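Local atomic coordinates of alpha-L-rhamnosidase (PDB entry 4XHC), a protein that hydrolyses the glycosidic bonds of terminal alpha-L-rhamnose residues in glycosides, as a glycoside hydrolase family 78 enzyme whose pocket holds bound rhamnose. Residues L40-A45 against C270-A275; Y313-S318 against M322-E327; V428-Q433 against R452-N457; H470-A475 against I486-A491. One frame throughout, in Å; residues are numbered along the deposited sequence.

Contact 1 (L40-A45 against C270-A275); sequences LRTAEA and CLYLFA
T42 lays its methyl on the ring of Y272. CG2 sits 3.8 Å from the ring centroid and 7° off the ring normal, so this CH-pi contact is centred on one face. The methyl gets there because CG2 is anti to the backbone N (chi1 of OG1 -58°), while OG1 lies beside that N and makes a weak hydrogen bond to N38 O one turn back. Next to T42, A43 points its CB at the second helix. It meets Y272 CB at 4.0 Å and L273 CD2 at 3.9 Å. The small methyl suits the close approach of the two helix axes, which pass 8.2 Å apart at an angle of 149°.

Further out, the phenol of Y272 is held by a hydrogen bond between its OH and E327 OE1, and the ring also packs on T324 and L328 of helix 322-340. R269 NH1 hydrogen-bonds A43 O, a polar tie beside the apolar patch. L273 also packs on V234 and V294. This is antiparallel helix packing. It joins the N-terminal helix 37-45 to helix 264-276 of the six-hairpin, (alpha/alpha)6-type catalytic domain of family 78.

Contact 2 (Y313-S318 against M322-E327); sequences YNYLQS and MATARE
Y315 and L316 face T324, A325 and M322 across a short turn, in an antiparallel helical hairpin. The axes of the two short segments pass 9.6 Å apart at 162°. Y315 comes first. Its CG is anti to the backbone N (chi1 172°), which carries the ring out toward the second helix. There CE2 meets T324 CG2 at 3.9 Å, and T324 CB lies at almost the same distance. The two side chains cross at about a right angle, and the methyl approaches the ring obliquely. L316 follows. One of its branches does the touching: CD1 lies 4.0 Å from M322 SD and 4.0 Å from A325 CB. M322 reaches it through a chain bent at both chi2 and chi3. F389 of helix 368-389 packs on M322 and A325 as well. At the end of the segment S318 folds back, and its OG gives a 2.9 Å hydrogen bond to N314 O. That carbonyl also accepts from S318 N, so it is gripped twice.

No hydrogen bond joins the two segments directly. The hydroxyls of Y315 and T324 both bond instead to D321 OD2 in the turn, and T324 OG1 is also bonded to R268 NE. The chemistry therefore divides in two: carbon and sulfur packing between the helices, and polar ends gathered on one carboxylate oxygen where the chain reverses.

Contact 3 (V428-Q433 against R452-N457); sequences VSWASQ and RNLEKN. With SO4 (sulfate ion), chain D.
Sulfate O4 is gripped by two N-H groups of R452, from NE at 3.0 Å and from NH2 at 2.9 Å. The anion probably comes from the crystallisation liquor, and R448 NH2 binds it too. R452 sits on helix 444-456, which packs on helix 430-438; the two are consecutive helices of the six-hairpin glycosidase domain. On its other edge the same guanidinium uses NH1 for a salt bridge to E455 OE1 at 3.0 Å. The carboxylate oxygen lies in the guanidinium plane and is met on its syn side. E484 is a second acidic partner of NH1. Together these partners probably fix the rotation of the group.

L454 carries the packing toward helix 430-438. Its CD2 stands over one face of the W430 six-membered ring, offset toward the rim, in a CH-pi contact. Its CB lies 3.9 Å from W430 CZ3. CD2 also meets Q433 CG at 3.8 Å. Q433 is bent at chi2 (-47°), which turns its amide back along its own helix, and its OE1 takes Y420 N. S429 is the N-cap, its OG accepting from S432 N. The carbonyl O of S429 receives Q433 NE2 at 3.0 Å, in the carbonyl plane.

Contact 4 (H470-A475 against I486-A491); sequences HHYIAA and IAQIKA
I473 and Q488 bury the most surface here, with Y472 after them. I473 reaches across with its longer branch, whose terminal CD1 meets Q488 CB at 3.6 Å. The same methyl lies 4.1 Å from I489 CG1, while I473 CG2 brushes I489 CD1. The isoleucine side chains cross at about a right angle.

Q488 is bent at chi2. Only its CB packs on I473 CD1; from CG outward, the chain and amide lie against Y472 CE2. There NE2 lies at the ring edge, near the ring plane, 3.7 Å from CE2. The ring and amide planes are 63° apart. This is van der Waals packing of an amide against a ring edge, and no hydrogen bond crosses between the two segments. Y472 extends toward Q488 because its CG is anti to the backbone N (chi1 176°).

The pair is an antiparallel helix hairpin, with axes 10.2 Å apart and at 162°. Helix 466-478 lies among several neighbours: Y472 also packs on M451 of helix 444-456 and on I434 of helix 430-438. Helix 482-498 turns I489 to L216 of helix 214-230, where K490 forms a salt bridge to nearby D213, and the C-terminal L543 packs on I486 and I489.

The four contacts form two pairs. Contacts 1 and 2 have centres 14 Å apart and touch through helix 264-276, where L271 CD1 meets Y315 CB at 4.0 Å. Contacts 3 and 4 are also 14 Å apart between centres, joined where W430 CZ3 comes 3.7 Å from Y472 CE1. The pairs themselves do not touch. Centres of contacts 1 and 3 are 39 Å apart, while the nearest atoms of contacts 2 and 4 are about 8 Å apart. None of the segments contains a rhamnose-pocket residue. Contact 1 has an indirect tie to the pocket: C270 packs on L250, whose neighbour in sequence, D249, lines it.

Contact 1 (L40-A45 against C270-A275)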
loop_
_atom_site.group_PDB
_atom_site.type_symbol
_atom_site.label_atom_id
_atom_site.label_comp_id
_atom_site.label_asym_id
_atom_site.label_seq_id
_atom_site.Cartn_x
_atom_site.Cartn_y
_atom_site.Cartn_z
ATOM N N LEU A 40 -22.634 26.995 -10.870
ATOM C CA LEU A 40 -22.024 25.952 -10.048
ATOM C C LEU A 40 -22.831 25.630 -8.793
ATOM O O LEU A 40 -22.823 24.483 -8.346
ATOM C CB LEU A 40 -20.594 26.320 -9.661
ATOM C CG LEU A 40 -19.609 26.417 -10.826
ATOM C CD1 LEU A 40 -18.268 26.929 -10.326
ATOM C CD2 LEU A 40 -19.446 25.083 -11.549
ATOM N N ARG A 41 -23.510 26.628 -8.222
ATOM C CA ARG A 41 -24.380 26.404 -7.059
ATOM C C ARG A 41 -25.595 25.554 -7.434
ATOM O O ARG A 41 -26.045 24.732 -6.643
ATOM C CB ARG A 41 -24.830 27.728 -6.419
ATOM C CG ARG A 41 -23.746 28.431 -5.599
ATOM C CD ARG A 41 -24.300 29.575 -4.753
ATOM N NE ARG A 41 -25.208 30.434 -5.524
ATOM C CZ ARG A 41 -24.873 31.561 -6.161
ATOM N NH1 ARG A 41 -23.625 32.033 -6.133
ATOM N NH2 ARG A 41 -25.802 32.231 -6.837
ATOM N N THR A 42 -26.105 25.739 -8.645
ATOM C CA THR A 42 -27.186 24.899 -9.157
ATOM C C THR A 42 -26.732 23.439 -9.326
ATOM O O THR A 42 -27.456 22.508 -8.971
ATOM C CB THR A 42 -27.710 25.452 -10.497
ATOM O OG1 THR A 42 -28.157 26.794 -10.301
ATOM C CG2 THR A 42 -28.865 24.616 -11.038
ATOM N N ALA A 43 -25.537 23.246 -9.870
ATOM C CA ALA A 43 -24.972 21.910 -10.041
ATOM C C ALA A 43 -24.738 21.214 -8.703
ATOM O O ALA A 43 -25.068 20.042 -8.538
ATOM C CB ALA A 43 -23.665 21.995 -10.816
ATOM N N GLU A 44 -24.169 21.947 -7.752
ATOM C CA GLU A 44 -23.906 21.429 -6.413
ATOM C C GLU A 44 -25.191 20.960 -5.708
ATOM O O GLU A 44 -25.217 19.887 -5.118
ATOM C CB GLU A 44 -23.193 22.497 -5.573
ATOM C CG GLU A 44 -22.806 22.064 -4.164
ATOM C CD GLU A 44 -21.983 20.787 -4.144
ATOM O OE1 GLU A 44 -21.070 20.647 -4.994
ATOM O OE2 GLU A 44 -22.246 19.921 -3.277
ATOM N N ALA A 45 -26.259 21.749 -5.794
ATOM C CA ALA A 45 -27.534 21.396 -5.154
ATOM C C ALA A 45 -28.170 20.121 -5.730
ATOM O O ALA A 45 -29.022 19.517 -5.086
ATOM C CB ALA A 45 -28.513 22.560 -5.251
ATOM N N CYS A 270 -24.978 17.924 -14.909
ATOM C CA CYS A 270 -23.813 17.794 -15.762
ATOM C C CYS A 270 -23.780 18.893 -16.820
ATOM O O CYS A 270 -22.703 19.367 -17.174
ATOM C CB CYS A 270 -23.724 16.371 -16.339
ATOM S SG CYS A 270 -23.340 15.128 -15.040
ATOM N N LEU A 271 -24.948 19.344 -17.272
ATOM C CA LEU A 271 -25.023 20.533 -18.133
ATOM C C LEU A 271 -24.497 21.789 -17.437
ATOM O O LEU A 271 -23.746 22.557 -18.033
ATOM C CB LEU A 271 -26.452 20.789 -18.618
ATOM C CG LEU A 271 -26.906 20.019 -19.861
ATOM C CD1 LEU A 271 -28.422 20.080 -20.002
ATOM C CD2 LEU A 271 -26.224 20.540 -21.119
ATOM N N TYR A 272 -24.890 21.998 -16.184
ATOM C CA TYR A 272 -24.467 23.188 -15.441
ATOM C C TYR A 272 -22.988 23.148 -15.076
ATOM O O TYR A 272 -22.365 24.193 -14.899
ATOM C CB TYR A 272 -25.319 23.400 -14.179
ATOM C CG TYR A 272 -26.599 24.177 -14.431
ATOM C CD1 TYR A 272 -26.605 25.575 -14.449
ATOM C CD2 TYR A 272 -27.803 23.519 -14.661
ATOM C CE1 TYR A 272 -27.774 26.291 -14.684
ATOM C CE2 TYR A 272 -28.975 24.226 -14.898
ATOM C CZ TYR A 272 -28.957 25.609 -14.910
ATOM O OH TYR A 272 -30.132 26.281 -15.147
ATOM N N LEU A 273 -22.430 21.949 -14.949
ATOM C CA LEU A 273 -21.015 21.813 -14.658
ATOM C C LEU A 273 -20.172 22.317 -15.833
ATOM O O LEU A 273 -19.300 23.160 -15.654
ATOM C CB LEU A 273 -20.653 20.359 -14.330
ATOM C CG LEU A 273 -21.035 19.855 -12.934
ATOM C CD1 LEU A 273 -20.842 18.351 -12.842
ATOM C CD2 LEU A 273 -20.224 20.555 -11.858
ATOM N N PHE A 274 -20.444 21.812 -17.031
ATOM C CA PHE A 274 -19.731 22.269 -18.225
ATOM C C PHE A 274 -19.918 23.767 -18.466
ATOM O O PHE A 274 -18.984 24.438 -18.881
ATOM C CB PHE A 274 -20.186 21.508 -19.466
ATOM C CG PHE A 274 -19.593 20.140 -19.585
ATOM C CD1 PHE A 274 -18.286 19.980 -20.012
ATOM C CD2 PHE A 274 -20.337 19.015 -19.276
ATOM C CE1 PHE A 274 -17.730 18.719 -20.132
ATOM C CE2 PHE A 274 -19.788 17.753 -19.384
ATOM C CZ PHE A 274 -18.482 17.602 -19.814
ATOM N N ALA A 275 -21.110 24.287 -18.192
ATOM C CA ALA A 275 -21.385 25.709 -18.367
ATOM C C ALA A 275 -20.742 26.596 -17.288
ATOM O O ALA A 275 -20.478 27.776 -17.527
ATOM C CB ALA A 275 -22.889 25.945 -18.399
#

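Contact 2 (Y313-S318 against M322-E327)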
loop_
_atom_site.group_PDB
_atom_site.type_symbol
_atom_site.label_atom_id
_atom_site.label_comp_id
_atom_site.label_asym_id
_atom_site.label_seq_id
_atom_site.Cartn_x
_atom_site.Cartn_y
_atom_site.Cartn_z
ATOM N N TYR A 313 -30.518 20.441 -26.208
ATOM C CA TYR A 313 -31.717 20.198 -27.005
ATOM C C TYR A 313 -32.435 18.899 -26.577
ATOM O O TYR A 313 -33.650 18.920 -26.341
ATOM C CB TYR A 313 -31.391 20.195 -28.511
ATOM C CG TYR A 313 -32.547 19.726 -29.365
ATOM C CD1 TYR A 313 -33.652 20.542 -29.581
ATOM C CD2 TYR A 313 -32.548 18.448 -29.933
ATOM C CE1 TYR A 313 -34.724 20.105 -30.345
ATOM C CE2 TYR A 313 -33.612 18.003 -30.702
ATOM C CZ TYR A 313 -34.694 18.834 -30.903
ATOM O OH TYR A 313 -35.751 18.389 -31.648
ATOM N N ASN A 314 -31.691 17.793 -26.444
ATOM C CA ASN A 314 -32.282 16.496 -26.019
ATOM C C ASN A 314 -32.863 16.540 -24.596
ATOM O O ASN A 314 -33.862 15.866 -24.306
ATOM C CB ASN A 314 -31.263 15.344 -26.098
ATOM C CG ASN A 314 -30.779 15.054 -27.520
ATOM O OD1 ASN A 314 -31.514 15.188 -28.493
ATOM N ND2 ASN A 314 -29.524 14.644 -27.633
ATOM N N TYR A 315 -32.223 17.332 -23.726
ATOM C CA TYR A 315 -32.665 17.521 -22.336
ATOM C C TYR A 315 -33.986 18.281 -22.267
ATOM O O TYR A 315 -34.857 17.949 -21.455
ATOM C CB TYR A 315 -31.604 18.254 -21.494
ATOM C CG TYR A 315 -32.110 18.640 -20.117
ATOM C CD1 TYR A 315 -32.227 17.689 -19.100
ATOM C CD2 TYR A 315 -32.506 19.949 -19.838
ATOM C CE1 TYR A 315 -32.714 18.031 -17.841
ATOM C CE2 TYR A 315 -32.992 20.299 -18.580
ATOM C CZ TYR A 315 -33.097 19.337 -17.584
ATOM O OH TYR A 315 -33.580 19.682 -16.339
ATOM N N LEU A 316 -34.130 19.298 -23.115
ATOM C CA LEU A 316 -35.388 20.018 -23.220
ATOM C C LEU A 316 -36.520 19.100 -23.702
ATOM O O LEU A 316 -37.599 19.106 -23.112
ATOM C CB LEU A 316 -35.238 21.219 -24.154
ATOM C CG LEU A 316 -36.483 22.095 -24.354
ATOM C CD1 LEU A 316 -36.967 22.658 -23.024
ATOM C CD2 LEU A 316 -36.203 23.209 -25.355
ATOM N N GLN A 317 -36.266 18.313 -24.753
ATOM C CA GLN A 317 -37.276 17.395 -25.316
ATOM C C GLN A 317 -37.795 16.395 -24.291
ATOM O O GLN A 317 -38.992 16.138 -24.214
ATOM C CB GLN A 317 -36.708 16.600 -26.506
ATOM C CG GLN A 317 -36.378 17.400 -27.770
ATOM C CD GLN A 317 -37.428 18.432 -28.141
ATOM O OE1 GLN A 317 -38.539 18.091 -28.558
ATOM N NE2 GLN A 317 -37.074 19.704 -27.992
ATOM N N SER A 318 -36.874 15.835 -23.511
ATOM C CA SER A 318 -37.175 14.749 -22.582
ATOM C C SER A 318 -37.661 15.194 -21.207
ATOM O O SER A 318 -38.567 14.585 -20.653
ATOM C CB SER A 318 -35.932 13.905 -22.395
ATOM O OG SER A 318 -34.874 14.695 -21.890
ATOM N N MET A 322 -37.992 24.334 -19.458
ATOM C CA MET A 322 -37.721 25.568 -20.205
ATOM C C MET A 322 -36.800 26.527 -19.446
ATOM O O MET A 322 -35.978 27.204 -20.060
ATOM C CB MET A 322 -39.028 26.277 -20.578
ATOM C CG MET A 322 -39.767 25.631 -21.739
ATOM S SD MET A 322 -39.075 26.049 -23.360
ATOM C CE MET A 322 -40.093 27.453 -23.845
ATOM N N ALA A 323 -36.922 26.567 -18.119
ATOM C CA ALA A 323 -36.085 27.439 -17.281
ATOM C C ALA A 323 -34.587 27.176 -17.483
ATOM O O ALA A 323 -33.814 28.116 -17.676
ATOM C CB ALA A 323 -36.449 27.275 -15.810
ATOM N N THR A 324 -34.194 25.901 -17.451
ATOM C CA THR A 324 -32.796 25.521 -17.605
ATOM C C THR A 324 -32.331 25.818 -19.022
ATOM O O THR A 324 -31.237 26.348 -19.232
ATOM C CB THR A 324 -32.563 24.023 -17.276
ATOM O OG1 THR A 324 -32.758 23.798 -15.875
ATOM C CG2 THR A 324 -31.148 23.588 -17.634
ATOM N N ALA A 325 -33.159 25.476 -19.996
ATOM C CA ALA A 325 -32.775 25.652 -21.390
ATOM C C ALA A 325 -32.601 27.126 -21.727
ATOM O O ALA A 325 -31.686 27.485 -22.459
ATOM C CB ALA A 325 -33.794 25.005 -22.310
ATOM N N ARG A 326 -33.472 27.976 -21.192
ATOM C CA ARG A 326 -33.328 29.420 -21.373
ATOM C C ARG A 326 -32.072 29.959 -20.690
ATOM O O ARG A 326 -31.393 30.810 -21.239
ATOM C CB ARG A 326 -34.567 30.165 -20.852
ATOM C CG ARG A 326 -34.458 31.690 -20.873
ATOM C CD ARG A 326 -35.737 32.346 -20.380
ATOM N NE ARG A 326 -36.813 32.214 -21.363
ATOM C CZ ARG A 326 -37.873 31.397 -21.274
ATOM N NH1 ARG A 326 -38.060 30.592 -20.226
ATOM N NH2 ARG A 326 -38.768 31.397 -22.263
ATOM N N GLU A 327 -31.772 29.482 -19.489
ATOM C CA GLU A 327 -30.608 29.978 -18.751
ATOM C C GLU A 327 -29.291 29.587 -19.437
ATOM O O GLU A 327 -28.348 30.374 -19.485
ATOM C CB GLU A 327 -30.643 29.479 -17.297
ATOM C CG GLU A 327 -29.672 30.217 -16.377
ATOM C CD GLU A 327 -29.916 29.969 -14.894
ATOM O OE1 GLU A 327 -29.724 28.820 -14.429
ATOM O OE2 GLU A 327 -30.264 30.938 -14.185
#

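Contact 3 (V428-Q433 against R452-N457)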
loop_
_atom_site.group_PDB
_atom_site.type_symbol
_atom_site.label_atom_id
_atom_site.label_comp_id
_atom_site.label_asym_id
_atom_site.label_seq_id
_atom_site.Cartn_x
_atom_site.Cartn_y
_atom_site.Cartn_z
ATOM N N VAL A 428 -10.767 8.421 -47.674
ATOM C CA VAL A 428 -12.111 7.862 -47.561
ATOM C C VAL A 428 -12.241 7.032 -46.275
ATOM O O VAL A 428 -11.611 5.965 -46.132
ATOM C CB VAL A 428 -12.431 6.966 -48.772
ATOM C CG1 VAL A 428 -13.862 6.453 -48.701
ATOM C CG2 VAL A 428 -12.213 7.730 -50.068
ATOM N N SER A 429 -13.067 7.515 -45.351
ATOM C CA SER A 429 -13.260 6.861 -44.054
ATOM C C SER A 429 -14.725 6.526 -43.825
ATOM O O SER A 429 -15.597 7.037 -44.527
ATOM C CB SER A 429 -12.773 7.774 -42.924
ATOM O OG SER A 429 -13.555 8.964 -42.811
ATOM N N TRP A 430 -14.998 5.657 -42.858
ATOM C CA TRP A 430 -16.383 5.417 -42.442
ATOM C C TRP A 430 -16.948 6.652 -41.749
ATOM O O TRP A 430 -18.114 6.998 -41.938
ATOM C CB TRP A 430 -16.478 4.239 -41.474
ATOM C CG TRP A 430 -16.468 2.911 -42.114
ATOM C CD1 TRP A 430 -15.400 2.284 -42.671
ATOM C CD2 TRP A 430 -17.571 2.016 -42.242
ATOM N NE1 TRP A 430 -15.768 1.056 -43.147
ATOM C CE2 TRP A 430 -17.097 0.867 -42.893
ATOM C CE3 TRP A 430 -18.914 2.075 -41.875
ATOM C CZ2 TRP A 430 -17.913 -0.216 -43.183
ATOM C CZ3 TRP A 430 -19.728 0.990 -42.162
ATOM C CH2 TRP A 430 -19.219 -0.143 -42.811
ATOM N N ALA A 431 -16.124 7.302 -40.936
ATOM C CA ALA A 431 -16.588 8.408 -40.121
ATOM C C ALA A 431 -17.159 9.561 -40.968
ATOM O O ALA A 431 -18.235 10.085 -40.681
ATOM C CB ALA A 431 -15.458 8.901 -39.235
ATOM N N SER A 432 -16.444 9.939 -42.014
ATOM C CA SER A 432 -16.900 10.994 -42.905
ATOM C C SER A 432 -18.312 10.737 -43.412
ATOM O O SER A 432 -19.143 11.640 -43.416
ATOM C CB SER A 432 -15.956 11.127 -44.102
ATOM O OG SER A 432 -14.632 11.409 -43.688
ATOM N N GLN A 433 -18.586 9.506 -43.833
ATOM C CA GLN A 433 -19.882 9.176 -44.440
ATOM C C GLN A 433 -20.986 9.231 -43.394
ATOM O O GLN A 433 -22.063 9.765 -43.630
ATOM C CB GLN A 433 -19.876 7.779 -45.060
ATOM C CG GLN A 433 -18.603 7.397 -45.794
ATOM C CD GLN A 433 -18.111 8.482 -46.725
ATOM O OE1 GLN A 433 -18.902 9.113 -47.420
ATOM N NE2 GLN A 433 -16.801 8.695 -46.754
ATOM N N ARG A 452 -25.877 2.084 -48.393
ATOM C CA ARG A 452 -25.714 0.881 -49.225
ATOM C C ARG A 452 -24.291 0.729 -49.748
ATOM O O ARG A 452 -23.797 -0.385 -49.899
ATOM C CB ARG A 452 -26.651 0.906 -50.435
ATOM C CG ARG A 452 -28.116 0.742 -50.115
ATOM C CD ARG A 452 -28.353 -0.549 -49.360
ATOM N NE ARG A 452 -29.766 -0.892 -49.296
ATOM C CZ ARG A 452 -30.275 -1.820 -48.490
ATOM N NH1 ARG A 452 -29.491 -2.517 -47.666
ATOM N NH2 ARG A 452 -31.579 -2.050 -48.498
ATOM N N ASN A 453 -23.640 1.848 -50.018
ATOM C CA ASN A 453 -22.274 1.829 -50.503
ATOM C C ASN A 453 -21.282 1.361 -49.413
ATOM O O ASN A 453 -20.299 0.693 -49.718
ATOM C CB ASN A 453 -21.903 3.217 -51.041
ATOM C CG ASN A 453 -20.810 3.177 -52.080
ATOM O OD1 ASN A 453 -20.546 2.139 -52.673
ATOM N ND2 ASN A 453 -20.161 4.309 -52.306
ATOM N N LEU A 454 -21.547 1.687 -48.150
ATOM C CA LEU A 454 -20.727 1.178 -47.041
ATOM C C LEU A 454 -20.825 -0.334 -46.907
ATOM O O LEU A 454 -19.843 -1.003 -46.603
ATOM C CB LEU A 454 -21.164 1.783 -45.726
ATOM C CG LEU A 454 -21.016 3.300 -45.562
ATOM C CD1 LEU A 454 -21.712 3.743 -44.290
ATOM C CD2 LEU A 454 -19.565 3.734 -45.519
ATOM N N GLU A 455 -22.007 -0.863 -47.179
ATOM C CA GLU A 455 -22.347 -2.256 -46.974
ATOM C C GLU A 455 -21.717 -3.102 -48.077
ATOM O O GLU A 455 -21.208 -4.179 -47.821
ATOM C CB GLU A 455 -23.885 -2.381 -46.968
ATOM C CG GLU A 455 -24.489 -3.668 -47.513
ATOM C CD GLU A 455 -26.021 -3.692 -47.457
ATOM O OE1 GLU A 455 -26.646 -2.855 -46.756
ATOM O OE2 GLU A 455 -26.602 -4.565 -48.133
ATOM N N LYS A 456 -21.725 -2.590 -49.296
ATOM C CA LYS A 456 -21.167 -3.292 -50.461
ATOM C C LYS A 456 -19.714 -2.934 -50.810
ATOM O O LYS A 456 -19.032 -3.691 -51.489
ATOM C CB LYS A 456 -22.066 -2.970 -51.649
ATOM C CG LYS A 456 -23.521 -3.344 -51.375
ATOM C CD LYS A 456 -24.527 -3.086 -52.493
ATOM C CE LYS A 456 -25.906 -3.457 -51.953
ATOM N NZ LYS A 456 -26.828 -3.950 -53.003
ATOM N N ASN A 457 -19.261 -1.766 -50.371
ATOM C CA ASN A 457 -17.940 -1.251 -50.723
ATOM C C ASN A 457 -17.301 -0.479 -49.556
ATOM O O ASN A 457 -17.148 0.752 -49.597
ATOM C CB ASN A 457 -18.069 -0.404 -51.975
ATOM C CG ASN A 457 -16.749 -0.115 -52.606
ATOM O OD1 ASN A 457 -16.313 1.029 -52.658
ATOM N ND2 ASN A 457 -16.099 -1.155 -53.094
HETATM S S SO4 D . -32.677 0.065 -51.541
HETATM O O1 SO4 D . -33.844 -0.768 -51.871
HETATM O O2 SO4 D . -31.512 -0.586 -52.195
HETATM O O3 SO4 D . -32.964 1.440 -51.986
HETATM O O4 SO4 D . -32.448 0.245 -50.091
#

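Contact 4 (H470-A475 against I486-A491)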
loop_
_atom_site.group_PDB
_atom_site.type_symbol
_atom_site.label_atom_id
_atom_site.label_comp_id
_atom_site.label_asym_id
_atom_site.label_seq_id
_atom_site.Cartn_x
_atom_site.Cartn_y
_atom_site.Cartn_z
ATOM N N HIS A 470 -22.393 3.643 -32.735
ATOM C CA HIS A 470 -23.689 4.207 -32.377
ATOM C C HIS A 470 -24.220 5.090 -33.491
ATOM O O HIS A 470 -25.403 5.041 -33.826
ATOM C CB HIS A 470 -23.584 5.038 -31.103
ATOM C CG HIS A 470 -24.717 5.995 -30.921
ATOM N ND1 HIS A 470 -25.907 5.628 -30.333
ATOM C CD2 HIS A 470 -24.848 7.297 -31.260
ATOM C CE1 HIS A 470 -26.721 6.666 -30.312
ATOM N NE2 HIS A 470 -26.101 7.691 -30.869
ATOM N N HIS A 471 -23.339 5.903 -34.054
ATOM C CA HIS A 471 -23.733 6.854 -35.081
ATOM C C HIS A 471 -24.041 6.171 -36.401
ATOM O O HIS A 471 -24.929 6.598 -37.123
ATOM C CB HIS A 471 -22.661 7.933 -35.229
ATOM C CG HIS A 471 -22.460 8.724 -33.976
ATOM N ND1 HIS A 471 -21.590 8.325 -32.986
ATOM C CD2 HIS A 471 -23.054 9.855 -33.526
ATOM C CE1 HIS A 471 -21.637 9.191 -31.990
ATOM N NE2 HIS A 471 -22.522 10.122 -32.290
ATOM N N TYR A 472 -23.313 5.103 -36.696
ATOM C CA TYR A 472 -23.603 4.256 -37.846
ATOM C C TYR A 472 -25.028 3.709 -37.755
ATOM O O TYR A 472 -25.777 3.720 -38.737
ATOM C CB TYR A 472 -22.579 3.125 -37.909
ATOM C CG TYR A 472 -22.798 2.109 -38.997
ATOM C CD1 TYR A 472 -23.058 2.499 -40.306
ATOM C CD2 TYR A 472 -22.705 0.749 -38.721
ATOM C CE1 TYR A 472 -23.249 1.560 -41.302
ATOM C CE2 TYR A 472 -22.889 -0.196 -39.716
ATOM C CZ TYR A 472 -23.163 0.219 -41.000
ATOM O OH TYR A 472 -23.349 -0.726 -41.972
ATOM N N ILE A 473 -25.411 3.256 -36.564
ATOM C CA ILE A 473 -26.771 2.743 -36.336
ATOM C C ILE A 473 -27.806 3.838 -36.548
ATOM O O ILE A 473 -28.837 3.614 -37.185
ATOM C CB ILE A 473 -26.937 2.157 -34.914
ATOM C CG1 ILE A 473 -25.988 0.970 -34.703
ATOM C CG2 ILE A 473 -28.375 1.720 -34.667
ATOM C CD1 ILE A 473 -26.061 -0.087 -35.788
ATOM N N ALA A 474 -27.533 5.015 -35.999
ATOM C CA ALA A 474 -28.445 6.143 -36.114
ATOM C C ALA A 474 -28.648 6.527 -37.575
ATOM O O ALA A 474 -29.777 6.835 -37.987
ATOM C CB ALA A 474 -27.919 7.328 -35.327
ATOM N N ALA A 475 -27.558 6.509 -38.346
ATOM C CA ALA A 475 -27.616 6.830 -39.768
ATOM C C ALA A 475 -28.442 5.802 -40.539
ATOM O O ALA A 475 -29.217 6.164 -41.425
ATOM C CB ALA A 475 -26.219 6.945 -40.356
ATOM N N ILE A 486 -30.979 -3.471 -37.070
ATOM C CA ILE A 486 -31.147 -4.567 -36.124
ATOM C C ILE A 486 -30.021 -5.578 -36.296
ATOM O O ILE A 486 -29.366 -5.935 -35.324
ATOM C CB ILE A 486 -32.519 -5.267 -36.279
ATOM C CG1 ILE A 486 -33.646 -4.335 -35.811
ATOM C CG2 ILE A 486 -32.561 -6.571 -35.484
ATOM C CD1 ILE A 486 -35.023 -4.726 -36.315
ATOM N N ALA A 487 -29.786 -6.019 -37.527
ATOM C CA ALA A 487 -28.714 -6.982 -37.811
ATOM C C ALA A 487 -27.337 -6.488 -37.347
ATOM O O ALA A 487 -26.497 -7.288 -36.916
ATOM C CB ALA A 487 -28.683 -7.314 -39.295
ATOM N N GLN A 488 -27.124 -5.176 -37.427
ATOM C CA GLN A 488 -25.852 -4.560 -37.041
ATOM C C GLN A 488 -25.640 -4.439 -35.546
ATOM O O GLN A 488 -24.505 -4.521 -35.077
ATOM C CB GLN A 488 -25.710 -3.169 -37.672
ATOM C CG GLN A 488 -25.081 -3.198 -39.051
ATOM C CD GLN A 488 -23.694 -3.792 -39.024
ATOM O OE1 GLN A 488 -23.329 -4.545 -39.925
ATOM N NE2 GLN A 488 -22.919 -3.470 -37.981
ATOM N N ILE A 489 -26.717 -4.206 -34.806
ATOM C CA ILE A 489 -26.642 -4.223 -33.351
ATOM C C ILE A 489 -26.276 -5.637 -32.885
ATOM O O ILE A 489 -25.392 -5.817 -32.058
ATOM C CB ILE A 489 -27.968 -3.759 -32.716
ATOM C CG1 ILE A 489 -28.132 -2.255 -32.922
ATOM C CG2 ILE A 489 -28.011 -4.100 -31.227
ATOM C CD1 ILE A 489 -29.541 -1.754 -32.718
ATOM N N LYS A 490 -26.944 -6.631 -33.456
ATOM C CA LYS A 490 -26.699 -8.026 -33.121
ATOM C C LYS A 490 -25.291 -8.514 -33.471
ATOM O O LYS A 490 -24.677 -9.247 -32.699
ATOM C CB LYS A 490 -27.706 -8.915 -33.838
ATOM C CG LYS A 490 -29.129 -8.775 -33.337
ATOM C CD LYS A 490 -30.029 -9.743 -34.078
ATOM C CE LYS A 490 -31.400 -9.815 -33.452
ATOM N NZ LYS A 490 -32.318 -10.540 -34.364
ATOM N N ALA A 491 -24.791 -8.128 -34.642
ATOM C CA ALA A 491 -23.477 -8.586 -35.097
ATOM C C ALA A 491 -22.353 -8.010 -34.240
ATOM O O ALA A 491 -21.430 -8.728 -33.861
ATOM C CB ALA A 491 -23.264 -8.207 -36.550
#